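Local atomic coordinates of NDP-rhamnosyltransferase (Saccharopolyspora spinosa, PDB entry 3TSA), a protein that belongs to the GT-B-fold glycosyltransferases, with two Rossmann-like domains that face each other across a cleft. Residues Q86-T91 with G150-R155; D121-I126 with H141-D146; V221-G226 with L289-G294; A253-P258 with D270-A275. One frame throughout, in Å; residues are numbered along the deposited sequence.

Interaction 1: Q86-T91 with G150-R155; sequences QLWEQT and GPFSDR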
loop_
_atom_site.group_PDB
_atom_site.type_symbol
_atom_site.label_atom_id
_atom_site.label_comp_id
_atom_site.label_asym_id
_atom_site.label_seq_id
_atom_site.Cartn_x
_atom_site.Cartn_y
_atom_site.Cartn_z
ATOM N N GLN A 86 -38.165 -0.484 -2.109
ATOM C CA GLN A 86 -37.898 -1.686 -2.942
ATOM C C GLN A 86 -36.462 -1.768 -3.428
ATOM O O GLN A 86 -35.873 -2.850 -3.488
ATOM C CB GLN A 86 -38.744 -1.648 -4.218
ATOM C CG GLN A 86 -40.164 -2.184 -4.083
ATOM C CD GLN A 86 -40.817 -2.327 -5.485
ATOM O OE1 GLN A 86 -41.764 -3.086 -5.687
ATOM N NE2 GLN A 86 -40.289 -1.586 -6.447
ATOM N N LEU A 87 -35.884 -0.624 -3.827
ATOM C CA LEU A 87 -34.497 -0.655 -4.292
ATOM C C LEU A 87 -33.600 -1.115 -3.193
ATOM O O LEU A 87 -32.740 -1.947 -3.464
ATOM C CB LEU A 87 -33.998 0.707 -4.746
ATOM C CG LEU A 87 -34.434 1.256 -6.114
ATOM C CD1 LEU A 87 -33.923 2.725 -6.122
ATOM C CD2 LEU A 87 -33.891 0.497 -7.314
ATOM N N TRP A 88 -33.749 -0.519 -1.996
ATOM C CA TRP A 88 -32.849 -0.862 -0.880
ATOM C C TRP A 88 -33.160 -2.284 -0.391
ATOM O O TRP A 88 -32.235 -3.018 -0.068
ATOM C CB TRP A 88 -32.928 0.162 0.236
ATOM C CG TRP A 88 -32.236 1.434 -0.176
ATOM C CD1 TRP A 88 -32.799 2.589 -0.658
ATOM C CD2 TRP A 88 -30.831 1.650 -0.116
ATOM N NE1 TRP A 88 -31.795 3.515 -0.921
ATOM C CE2 TRP A 88 -30.580 2.966 -0.595
ATOM C CE3 TRP A 88 -29.754 0.843 0.272
ATOM C CZ2 TRP A 88 -29.260 3.481 -0.697
ATOM C CZ3 TRP A 88 -28.487 1.341 0.223
ATOM C CH2 TRP A 88 -28.229 2.658 -0.219
ATOM N N GLU A 89 -34.425 -2.693 -0.414
ATOM C CA GLU A 89 -34.751 -4.107 -0.031
ATOM C C GLU A 89 -34.153 -5.130 -1.019
ATOM O O GLU A 89 -33.631 -6.210 -0.598
ATOM C CB GLU A 89 -36.276 -4.292 0.201
ATOM C CG GLU A 89 -36.771 -3.505 1.449
ATOM C CD GLU A 89 -38.282 -3.536 1.608
ATOM O OE1 GLU A 89 -39.009 -3.656 0.588
ATOM O OE2 GLU A 89 -38.728 -3.431 2.752
ATOM N N GLN A 90 -34.168 -4.799 -2.323
ATOM C CA GLN A 90 -33.609 -5.717 -3.347
ATOM C C GLN A 90 -32.077 -5.804 -3.202
ATOM O O GLN A 90 -31.463 -6.896 -3.310
ATOM C CB GLN A 90 -34.095 -5.300 -4.756
ATOM C CG GLN A 90 -33.169 -5.539 -5.999
ATOM C CD GLN A 90 -33.243 -4.316 -7.066
ATOM O OE1 GLN A 90 -34.322 -3.696 -7.302
ATOM N NE2 GLN A 90 -32.089 -3.983 -7.675
ATOM N N THR A 91 -31.435 -4.663 -2.900
ATOM C CA THR A 91 -30.024 -4.689 -2.591
ATOM C C THR A 91 -29.708 -5.655 -1.463
ATOM O O THR A 91 -28.788 -6.499 -1.613
ATOM C CB THR A 91 -29.483 -3.265 -2.212
ATOM O OG1 THR A 91 -29.751 -2.429 -3.331
ATOM C CG2 THR A 91 -27.971 -3.323 -2.036
ATOM N N GLY A 150 -32.882 2.176 6.448
ATOM C CA GLY A 150 -34.350 1.579 6.787
ATOM C C GLY A 150 -34.685 0.178 6.262
ATOM O O GLY A 150 -34.485 -0.919 6.879
ATOM N N PRO A 151 -35.149 0.207 5.062
ATOM C CA PRO A 151 -35.418 -0.918 4.178
ATOM C C PRO A 151 -34.273 -1.914 4.064
ATOM O O PRO A 151 -34.512 -3.119 4.205
ATOM C CB PRO A 151 -35.755 -0.267 2.839
ATOM C CG PRO A 151 -35.533 1.202 3.047
ATOM C CD PRO A 151 -35.518 1.502 4.484
ATOM N N PHE A 152 -33.035 -1.448 3.894
ATOM C CA PHE A 152 -31.899 -2.385 3.737
ATOM C C PHE A 152 -31.673 -3.186 5.033
ATOM O O PHE A 152 -31.600 -4.428 5.009
ATOM C CB PHE A 152 -30.608 -1.654 3.272
ATOM C CG PHE A 152 -29.395 -2.572 3.161
ATOM C CD1 PHE A 152 -28.690 -2.932 4.326
ATOM C CD2 PHE A 152 -28.970 -3.070 1.920
ATOM C CE1 PHE A 152 -27.572 -3.773 4.272
ATOM C CE2 PHE A 152 -27.841 -3.941 1.857
ATOM C CZ PHE A 152 -27.156 -4.269 3.033
ATOM N N SER A 153 -31.559 -2.508 6.151
ATOM C CA SER A 153 -31.199 -3.205 7.354
ATOM C C SER A 153 -32.365 -4.122 7.790
ATOM O O SER A 153 -32.126 -5.263 8.281
ATOM C CB SER A 153 -30.889 -2.173 8.405
ATOM O OG SER A 153 -30.832 -2.815 9.648
ATOM N N ASP A 154 -33.595 -3.678 7.550
ATOM C CA ASP A 154 -34.761 -4.514 7.907
ATOM C C ASP A 154 -34.815 -5.784 7.078
ATOM O O ASP A 154 -35.192 -6.850 7.625
ATOM C CB ASP A 154 -36.049 -3.729 7.677
ATOM C CG ASP A 154 -36.370 -2.783 8.848
ATOM O OD1 ASP A 154 -35.663 -2.785 9.899
ATOM O OD2 ASP A 154 -37.318 -1.993 8.691
ATOM N N ARG A 155 -34.547 -5.686 5.778
ATOM C CA ARG A 155 -34.517 -6.870 4.895
ATOM C C ARG A 155 -33.373 -7.781 5.239
ATOM O O ARG A 155 -33.505 -9.006 5.229
ATOM C CB ARG A 155 -34.501 -6.391 3.432
ATOM C CG ARG A 155 -34.566 -7.490 2.348
ATOM C CD ARG A 155 -35.942 -8.263 2.459
ATOM N NE ARG A 155 -35.905 -9.269 1.422
ATOM C CZ ARG A 155 -36.773 -10.275 1.280
ATOM N NH1 ARG A 155 -37.768 -10.457 2.150
ATOM N NH2 ARG A 155 -36.606 -11.091 0.245
#
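Two helices of the N-terminal half run side by side here, the 86-91 and 151-155 segments diverging by 39° with their axes 7.6 Å apart at closest approach. Phe152 lies along the 86-91 helix, touching Trp88 and Thr91. With CG anti to the backbone N (chi1 177°), its CB lies 4.0 Å from Trp88 CE3, and the two side chains cross at about a right angle. Beyond CG, the ring atom Phe152 CD2 comes to 3.8 Å from Trp88 O, the oxygen that CB also borders. At Phe152 CE2 the ring presents its edge to the methyl of Thr91, CE2 to CG2 being 3.9 Å, and the tip, CZ, runs on to Leu125. A phenyl ring, with no polar group to satisfy, suits a place beside a methyl and a main-chain carbonyl. Pro151, in the first turn of its helix, packs on the same partner: its CB sits 3.9 Å from Trp88 CB and 3.7 Å from Glu89 CG. Arg155 lends only its aliphatic part, CG resting 3.3 Å from Glu89 O. The bend at chi2 (63°) then carries the guanidinium on to Ser93 and Glu158. Trp88 NE1 likewise finds its acceptor outside the pair, in Phe76 O. No hydrogen bond crosses, and the charged atoms of Glu89 and Arg155 do not meet, so cohesion between the segments rests on apolar and van der Waals contact.

Interaction 2: D121-I126 with H141-D146; sequences DVCALI and HRWGVD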
loop_
_atom_site.group_PDB
_atom_site.type_symbol
_atom_site.label_atom_id
_atom_site.label_comp_id
_atom_site.label_asym_id
_atom_site.label_seq_id
_atom_site.Cartn_x
_atom_site.Cartn_y
_atom_site.Cartn_z
ATOM N N ASP A 121 -17.211 -4.249 5.520
ATOM C CA ASP A 121 -18.016 -3.174 4.935
ATOM C C ASP A 121 -19.463 -3.215 5.476
ATOM O O ASP A 121 -20.041 -4.289 5.599
ATOM C CB ASP A 121 -17.954 -3.416 3.424
ATOM C CG ASP A 121 -18.878 -2.525 2.565
ATOM O OD1 ASP A 121 -19.911 -1.960 2.943
ATOM O OD2 ASP A 121 -18.571 -2.507 1.341
ATOM N N VAL A 122 -20.056 -2.043 5.776
ATOM C CA VAL A 122 -21.433 -2.013 6.326
ATOM C C VAL A 122 -22.407 -2.812 5.537
ATOM O O VAL A 122 -23.284 -3.457 6.138
ATOM C CB VAL A 122 -21.983 -0.558 6.484
ATOM C CG1 VAL A 122 -23.447 -0.595 6.596
ATOM C CG2 VAL A 122 -21.464 -0.015 7.812
ATOM N N CYS A 123 -22.288 -2.813 4.209
ATOM C CA CYS A 123 -23.186 -3.633 3.379
ATOM C C CYS A 123 -22.762 -5.087 3.141
ATOM O O CYS A 123 -23.571 -5.875 2.630
ATOM C CB CYS A 123 -23.295 -3.021 2.038
ATOM S SG CYS A 123 -24.214 -1.421 2.103
ATOM N N ALA A 124 -21.547 -5.476 3.557
ATOM C CA ALA A 124 -21.118 -6.844 3.295
ATOM C C ALA A 124 -21.652 -7.770 4.387
ATOM O O ALA A 124 -20.955 -8.130 5.341
ATOM C CB ALA A 124 -19.586 -6.905 3.170
ATOM N N LEU A 125 -22.946 -8.124 4.268
ATOM C CA LEU A 125 -23.612 -8.900 5.261
ATOM C C LEU A 125 -22.954 -10.211 5.583
ATOM O O LEU A 125 -23.072 -10.642 6.720
ATOM C CB LEU A 125 -25.075 -9.151 4.855
ATOM C CG LEU A 125 -25.904 -7.871 4.617
ATOM C CD1 LEU A 125 -27.277 -8.259 4.033
ATOM C CD2 LEU A 125 -25.970 -7.181 5.949
ATOM N N ILE A 126 -22.284 -10.837 4.613
ATOM C CA ILE A 126 -21.515 -12.052 4.938
ATOM C C ILE A 126 -20.595 -11.866 6.142
ATOM O O ILE A 126 -20.442 -12.785 6.970
ATOM C CB ILE A 126 -20.705 -12.541 3.722
ATOM C CG1 ILE A 126 -19.871 -13.806 4.098
ATOM C CG2 ILE A 126 -19.731 -11.477 3.254
ATOM C CD1 ILE A 126 -20.688 -14.962 4.560
ATOM N N HIS A 141 -17.329 -0.988 8.849
ATOM C CA HIS A 141 -16.711 0.220 8.257
ATOM C C HIS A 141 -17.609 0.892 7.218
ATOM O O HIS A 141 -17.911 0.297 6.179
ATOM C CB HIS A 141 -15.375 -0.187 7.592
ATOM C CG HIS A 141 -14.490 0.974 7.281
ATOM N ND1 HIS A 141 -14.674 1.741 6.153
ATOM C CD2 HIS A 141 -13.444 1.524 7.952
ATOM C CE1 HIS A 141 -13.774 2.714 6.137
ATOM N NE2 HIS A 141 -13.027 2.620 7.219
ATOM N N ARG A 142 -17.994 2.142 7.467
ATOM C CA ARG A 142 -18.713 2.924 6.486
ATOM C C ARG A 142 -17.741 3.460 5.461
ATOM O O ARG A 142 -16.629 3.887 5.802
ATOM C CB ARG A 142 -19.383 4.112 7.176
ATOM C CG ARG A 142 -20.579 3.608 7.960
ATOM C CD ARG A 142 -21.184 4.721 8.828
ATOM N NE ARG A 142 -22.466 4.169 9.393
ATOM C CZ ARG A 142 -22.917 4.549 10.605
ATOM N NH1 ARG A 142 -22.281 5.532 11.317
ATOM N NH2 ARG A 142 -24.020 3.946 11.113
ATOM N N TRP A 143 -18.183 3.478 4.204
ATOM C CA TRP A 143 -17.356 4.184 3.189
ATOM C C TRP A 143 -17.659 5.683 3.149
ATOM O O TRP A 143 -16.866 6.492 2.612
ATOM C CB TRP A 143 -17.538 3.519 1.822
ATOM C CG TRP A 143 -18.957 3.741 1.354
ATOM C CD1 TRP A 143 -19.421 4.839 0.707
ATOM C CD2 TRP A 143 -20.076 2.949 1.673
ATOM N NE1 TRP A 143 -20.778 4.756 0.535
ATOM C CE2 TRP A 143 -21.218 3.601 1.116
ATOM C CE3 TRP A 143 -20.240 1.710 2.312
ATOM C CZ2 TRP A 143 -22.496 3.087 1.212
ATOM C CZ3 TRP A 143 -21.522 1.182 2.414
ATOM C CH2 TRP A 143 -22.651 1.884 1.857
ATOM N N GLY A 144 -18.795 6.080 3.714
ATOM C CA GLY A 144 -19.189 7.487 3.659
ATOM C C GLY A 144 -20.623 7.662 4.191
ATOM O O GLY A 144 -20.922 7.195 5.267
ATOM N N VAL A 145 -21.472 8.349 3.425
ATOM C CA VAL A 145 -22.898 8.491 3.807
ATOM C C VAL A 145 -23.516 7.084 3.801
ATOM O O VAL A 145 -23.219 6.264 2.897
ATOM C CB VAL A 145 -23.631 9.437 2.841
ATOM C CG1 VAL A 145 -25.124 9.465 3.171
ATOM C CG2 VAL A 145 -23.052 10.847 2.976
ATOM N N ASP A 146 -24.248 6.767 4.856
ATOM C CA ASP A 146 -24.731 5.356 5.072
ATOM C C ASP A 146 -26.251 5.430 5.095
ATOM O O ASP A 146 -26.824 5.808 6.112
ATOM C CB ASP A 146 -24.184 4.849 6.434
ATOM C CG ASP A 146 -24.667 3.414 6.765
ATOM O OD1 ASP A 146 -25.485 2.826 5.990
ATOM O OD2 ASP A 146 -24.207 2.868 7.768
#
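Val122 sits at the tight centre of this buried contact, with four residues of 141-146 gathered round it. Its CG2 lies alongside the Arg142 chain, 3.7 Å from Arg142 CG, both side chains pointing the same way. Its other methyl, CG1, meets the Asp146 carboxylate tip to tip, 3.7 Å from OD2. That oxygen is already engaged: Arg142 NE donates to the anti lone pair of Asp146 OD2 at 2.7 Å, nearly in the guanidinium plane, a salt bridge that closes the loop on itself beside the valine. A branched hydrocarbon suits a place between the aliphatic stem of Arg142 and a carboxylate whose charge is already paired. On the other flank, the indole of Trp143 turns its edge to Cys123 SG, 3.7 Å from CH2, and to Asp121 OD1. The segments begin as parallel neighbours, Asp121 beside His141, at the C-terminal ends of strands 117-121 and 138-141, which helix 125-133 joins as a beta-alpha-beta crossover of the Rossmann-like sheet. Past the strand, Asp121 OD1 accepts from Cys123 N at 2.8 Å, an Asx turn within a type I turn, while OD2 is hydrogen-bonded to His14 ND1 and Leu9 N. The main-chain link between the segments is looser: Val122 N reaches His141 O over 3.2 Å from above the carbonyl plane, bent to 151°. Beyond Cys123 the chains part, Leu125 and Ile126 going to helices 151-166 and 82-113, while Trp143 NE1 hydrogen-bonds Asp317 OD2, just ahead of helix 318-327.

Interaction 3: V221-G226 with L289-G294; sequences VCICMG and LVICAG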
loop_
_atom_site.group_PDB
_atom_site.type_symbol
_atom_site.label_atom_id
_atom_site.label_comp_id
_atom_site.label_asym_id
_atom_site.label_seq_id
_atom_site.Cartn_x
_atom_site.Cartn_y
_atom_site.Cartn_z
ATOM N N VAL A 221 -11.342 23.242 -13.398
ATOM C CA VAL A 221 -12.470 22.462 -12.946
ATOM C C VAL A 221 -12.102 21.017 -13.229
ATOM O O VAL A 221 -11.806 20.659 -14.382
ATOM C CB VAL A 221 -13.698 22.861 -13.806
ATOM C CG1 VAL A 221 -14.929 21.892 -13.589
ATOM C CG2 VAL A 221 -14.093 24.306 -13.469
ATOM N N CYS A 222 -12.129 20.136 -12.206
ATOM C CA CYS A 222 -11.884 18.724 -12.464
ATOM C C CYS A 222 -13.223 17.962 -12.606
ATOM O O CYS A 222 -14.073 18.074 -11.705
ATOM C CB CYS A 222 -11.042 18.114 -11.335
ATOM S SG CYS A 222 -10.803 16.308 -11.405
ATOM N N ILE A 223 -13.334 17.090 -13.598
ATOM C CA ILE A 223 -14.478 16.210 -13.780
ATOM C C ILE A 223 -13.941 14.834 -13.518
ATOM O O ILE A 223 -13.022 14.372 -14.217
ATOM C CB ILE A 223 -15.067 16.308 -15.230
ATOM C CG1 ILE A 223 -15.589 17.711 -15.471
ATOM C CG2 ILE A 223 -16.116 15.184 -15.428
ATOM C CD1 ILE A 223 -15.836 17.920 -17.025
ATOM N N CYS A 224 -14.478 14.193 -12.460
ATOM C CA CYS A 224 -13.951 12.917 -11.994
ATOM C C CYS A 224 -15.131 11.983 -11.702
ATOM O O CYS A 224 -16.016 12.290 -10.824
ATOM C CB CYS A 224 -13.119 13.165 -10.766
ATOM S SG CYS A 224 -12.347 11.568 -10.252
ATOM N N MET A 225 -15.222 10.953 -12.545
ATOM C CA MET A 225 -16.269 9.913 -12.474
ATOM C C MET A 225 -15.574 8.539 -12.570
ATOM O O MET A 225 -14.690 8.366 -13.426
ATOM C CB MET A 225 -17.326 10.119 -13.575
ATOM C CG MET A 225 -18.122 11.329 -13.213
ATOM S SD MET A 225 -19.233 11.746 -14.505
ATOM C CE MET A 225 -19.644 13.448 -14.036
ATOM N N GLY A 226 -15.913 7.620 -11.661
ATOM C CA GLY A 226 -15.279 6.281 -11.642
ATOM C C GLY A 226 -15.865 5.222 -12.585
ATOM O O GLY A 226 -16.873 5.439 -13.273
ATOM N N LEU A 289 -13.075 23.625 -8.448
ATOM C CA LEU A 289 -14.380 22.938 -8.425
ATOM C C LEU A 289 -14.165 21.490 -8.855
ATOM O O LEU A 289 -13.272 21.278 -9.710
ATOM C CB LEU A 289 -15.376 23.665 -9.364
ATOM C CG LEU A 289 -16.767 23.056 -9.604
ATOM C CD1 LEU A 289 -17.587 23.066 -8.320
ATOM C CD2 LEU A 289 -17.516 23.754 -10.759
ATOM N N VAL A 290 -14.928 20.524 -8.281
ATOM C CA VAL A 290 -14.880 19.168 -8.729
ATOM C C VAL A 290 -16.289 18.826 -9.235
ATOM O O VAL A 290 -17.242 19.129 -8.499
ATOM C CB VAL A 290 -14.529 18.159 -7.607
ATOM C CG1 VAL A 290 -14.578 16.684 -8.196
ATOM C CG2 VAL A 290 -13.140 18.484 -7.191
ATOM N N ILE A 291 -16.417 18.303 -10.450
ATOM C CA ILE A 291 -17.798 17.836 -10.858
ATOM C C ILE A 291 -17.683 16.311 -10.763
ATOM O O ILE A 291 -16.797 15.695 -11.386
ATOM C CB ILE A 291 -18.132 18.213 -12.367
ATOM C CG1 ILE A 291 -18.238 19.736 -12.540
ATOM C CG2 ILE A 291 -19.475 17.577 -12.795
ATOM C CD1 ILE A 291 -18.150 20.272 -13.973
ATOM N N CYS A 292 -18.597 15.703 -10.014
ATOM C CA CYS A 292 -18.522 14.269 -9.763
ATOM C C CYS A 292 -19.908 13.689 -9.560
ATOM O O CYS A 292 -20.902 14.419 -9.558
ATOM C CB CYS A 292 -17.643 13.990 -8.553
ATOM S SG CYS A 292 -18.212 14.773 -6.987
ATOM N N ALA A 293 -19.983 12.397 -9.275
ATOM C CA ALA A 293 -21.336 11.796 -9.131
ATOM C C ALA A 293 -21.672 11.660 -7.617
ATOM O O ALA A 293 -22.837 11.304 -7.250
ATOM C CB ALA A 293 -21.363 10.421 -9.834
ATOM N N GLY A 294 -20.700 11.942 -6.731
ATOM C CA GLY A 294 -20.961 11.882 -5.289
ATOM C C GLY A 294 -20.450 10.608 -4.611
ATOM O O GLY A 294 -20.684 10.386 -3.449
HETATM O O HOH W 1 -17.842 10.434 -8.771
#
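Ile291 and Ile223, paired across two parallel strands, lie side by side and point the same way, each with CG1 anti to the carbonyl carbon. Val221, two residues before Ile223, crosses Ile291 obliquely. As a result Ile291 CD1 touches two branches of the facing strand, 3.6 Å from Val221 CG1 and 3.9 Å from Ile223 CG1. Branched aliphatic side chains suit this face, which is covered by helices: 236-246 packs on Ile223 and Ile291, and 343-354 on Leu289 and Ile291. On the reverse face Cys224, Val290 and Cys292 meet Thr298 of helix 296-304, while Cys222 meets Leu284. Three straight backbone bonds hold the pair. The shortest, Ile291 N to Cys222 O at 2.7 Å, runs nearly along the C=O axis, as does Cys224 N to Ile291 O at 3.0 Å. Past Cys224 the direct bonding gives way to a water, which accepts from Ala293 N at 2.9 Å and donates only weakly to Cys224 O. Met225 swings its tip back, bringing CE to 4.3 Å from Ile291 CG2. These are the first and fourth strands of a sheet ordered 3-2-1-4-5-6, and the helices that follow them pack on opposite faces. Such parting of the chains is the topological switch point of a Rossmann-like domain, here the C-terminal one of the GT-B fold.

Interaction 4: A253-P258 with D270-A275; sequences AVIAVP and DNARIA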
loop_
_atom_site.group_PDB
_atom_site.type_symbol
_atom_site.label_atom_id
_atom_site.label_comp_id
_atom_site.label_asym_id
_atom_site.label_seq_id
_atom_site.Cartn_x
_atom_site.Cartn_y
_atom_site.Cartn_z
ATOM N N ALA A 253 -10.827 22.393 -18.155
ATOM C CA ALA A 253 -11.428 21.129 -17.627
ATOM C C ALA A 253 -10.370 20.054 -17.482
ATOM O O ALA A 253 -9.648 19.788 -18.440
ATOM C CB ALA A 253 -12.555 20.659 -18.577
ATOM N N VAL A 254 -10.141 19.497 -16.283
ATOM C CA VAL A 254 -9.202 18.367 -16.165
ATOM C C VAL A 254 -10.072 17.146 -16.027
ATOM O O VAL A 254 -10.852 17.069 -15.082
ATOM C CB VAL A 254 -8.213 18.481 -14.926
ATOM C CG1 VAL A 254 -7.399 17.190 -14.715
ATOM C CG2 VAL A 254 -7.274 19.681 -15.077
ATOM N N ILE A 255 -9.973 16.212 -16.973
ATOM C CA ILE A 255 -10.963 15.101 -17.018
ATOM C C ILE A 255 -10.292 13.833 -16.537
ATOM O O ILE A 255 -9.284 13.352 -17.120
ATOM C CB ILE A 255 -11.559 14.894 -18.436
ATOM C CG1 ILE A 255 -12.362 16.102 -18.873
ATOM C CG2 ILE A 255 -12.562 13.771 -18.424
ATOM C CD1 ILE A 255 -12.441 16.256 -20.399
ATOM N N ALA A 256 -10.824 13.309 -15.420
ATOM C CA ALA A 256 -10.261 12.135 -14.736
ATOM C C ALA A 256 -11.283 10.977 -14.794
ATOM O O ALA A 256 -12.217 10.938 -13.968
ATOM C CB ALA A 256 -9.875 12.482 -13.265
ATOM N N VAL A 257 -11.178 10.094 -15.797
ATOM C CA VAL A 257 -12.090 8.944 -15.931
ATOM C C VAL A 257 -11.220 7.731 -16.218
ATOM O O VAL A 257 -10.067 7.940 -16.598
ATOM C CB VAL A 257 -13.178 9.131 -17.012
ATOM C CG1 VAL A 257 -13.986 10.410 -16.703
ATOM C CG2 VAL A 257 -12.584 9.108 -18.421
ATOM N N PRO A 258 -11.739 6.497 -16.027
ATOM C CA PRO A 258 -10.950 5.272 -16.221
ATOM C C PRO A 258 -10.527 5.134 -17.655
ATOM O O PRO A 258 -11.252 5.609 -18.544
ATOM C CB PRO A 258 -11.978 4.166 -15.925
ATOM C CG PRO A 258 -12.866 4.824 -14.903
ATOM C CD PRO A 258 -13.080 6.166 -15.505
ATOM N N ASP A 270 -9.823 22.463 -26.779
ATOM C CA ASP A 270 -8.461 22.781 -26.490
ATOM C C ASP A 270 -8.362 23.162 -25.003
ATOM O O ASP A 270 -7.272 23.179 -24.456
ATOM C CB ASP A 270 -7.900 23.896 -27.441
ATOM C CG ASP A 270 -8.770 24.120 -28.733
ATOM O OD1 ASP A 270 -8.289 24.845 -29.644
ATOM O OD2 ASP A 270 -9.954 23.640 -28.853
ATOM N N ASN A 271 -9.499 23.493 -24.358
ATOM C CA ASN A 271 -9.503 23.814 -22.883
ATOM C C ASN A 271 -9.862 22.588 -21.994
ATOM O O ASN A 271 -10.365 22.757 -20.879
ATOM C CB ASN A 271 -10.401 25.005 -22.516
ATOM C CG ASN A 271 -11.876 24.807 -22.874
ATOM O OD1 ASN A 271 -12.215 24.078 -23.818
ATOM N ND2 ASN A 271 -12.782 25.437 -22.075
ATOM N N ALA A 272 -9.599 21.392 -22.516
ATOM C CA ALA A 272 -9.728 20.153 -21.778
ATOM C C ALA A 272 -8.433 19.369 -21.744
ATOM O O ALA A 272 -7.698 19.361 -22.726
ATOM C CB ALA A 272 -10.886 19.286 -22.354
ATOM N N ARG A 273 -8.150 18.686 -20.638
ATOM C CA ARG A 273 -7.038 17.765 -20.581
ATOM C C ARG A 273 -7.551 16.436 -20.046
ATOM O O ARG A 273 -8.323 16.453 -19.101
ATOM C CB ARG A 273 -6.035 18.276 -19.608
ATOM C CG ARG A 273 -4.951 17.221 -19.263
ATOM C CD ARG A 273 -4.046 17.716 -18.155
ATOM N NE ARG A 273 -3.258 18.808 -18.666
ATOM C CZ ARG A 273 -2.122 18.653 -19.360
ATOM N NH1 ARG A 273 -1.623 17.439 -19.604
ATOM N NH2 ARG A 273 -1.476 19.732 -19.802
ATOM N N ILE A 274 -7.167 15.320 -20.678
ATOM C CA ILE A 274 -7.461 13.983 -20.184
ATOM C C ILE A 274 -6.343 13.570 -19.253
ATOM O O ILE A 274 -5.189 13.475 -19.682
ATOM C CB ILE A 274 -7.688 12.928 -21.330
ATOM C CG1 ILE A 274 -8.798 13.384 -22.350
ATOM C CG2 ILE A 274 -7.995 11.565 -20.684
ATOM C CD1 ILE A 274 -8.996 12.483 -23.666
ATOM N N ALA A 275 -6.640 13.399 -17.961
ATOM C CA ALA A 275 -5.594 13.015 -16.972
ATOM C C ALA A 275 -5.254 11.543 -17.141
ATOM O O ALA A 275 -6.147 10.686 -17.280
ATOM C CB ALA A 275 -6.016 13.326 -15.511
HETATM O O HOH W 2 -9.016 10.635 -17.695
HETATM O O HOH W 3 -7.805 9.465 -14.981
#
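Ile255 O is held by one firm bond and probably a second. Ala275 N donates to it at 2.8 Å, in the carbonyl plane, and a water lies in donating position at 2.8 Å, although that water has more acceptors within range than protons to give. The same water accepts from Val257 N at 2.9 Å and also neighbours Ala275 O, so it bridges the strand ends where direct pairing stops. Upstream the backbones are stitched without help. Ala253 N points almost straight at Asn271 O (2.8 Å, 172°), Arg273 N bonds to Ala253 O, and Ile255 N meets Arg273 O at 2.7 Å, nearly along the C=O axis. This pattern, in which alternate residues, Ala253 and Ile255, both donate and accept toward the same neighbour, is that of parallel strands. It joins 272-274, an outermost strand of the C-terminal Rossmann-like sheet, to 251-256, whose other side is bonded to 219-224. No helix lies in the connection between the two segments; Leu265 and Arg262 from that loop touch Ile255 and Ile274 instead. On the face carrying Ala253, Ile255, Ala272 and Ile274, Ile255 CD1 comes to 3.9 Å from Ala272 CB; Ile255 also packs on Leu238 and Val242 of helix 236-246, whereas the small Ala253 lies against Thr246. On the face of Val254 and Arg273, Val254 CG1 rests 4.2 Å from Ala275 CB, and Arg273, exposed as befits an edge strand, lays its charge against Trp211 in a cation-pi contact. Asn271 ND2 turns back to Thr246 O and Val251 O.

Overall arrangement
The four contacts divide between the two halves of the GT-B fold. Interactions 1 and 2 belong to the N-terminal domain, centres about 14 Å apart; interaction 2 is nested in the chain loop closed by interaction 1, and they touch through Phe152 and the 121-126 segment. Both close before interactions 3 and 4 open, so the halves follow in series. Interactions 3 and 4 share the C-terminal sheet, centres about 11 Å apart, 4 nested inside 3, joined by probable hydrogen bonds from Val254 N to Val221 O and Ala256 N to Ile223 O. Interactions 2 and 3 approach to about 7 Å at nearest atoms, consistent with a GT-B fold, in which C-terminal strand ends of both sheets face the interdomain cleft.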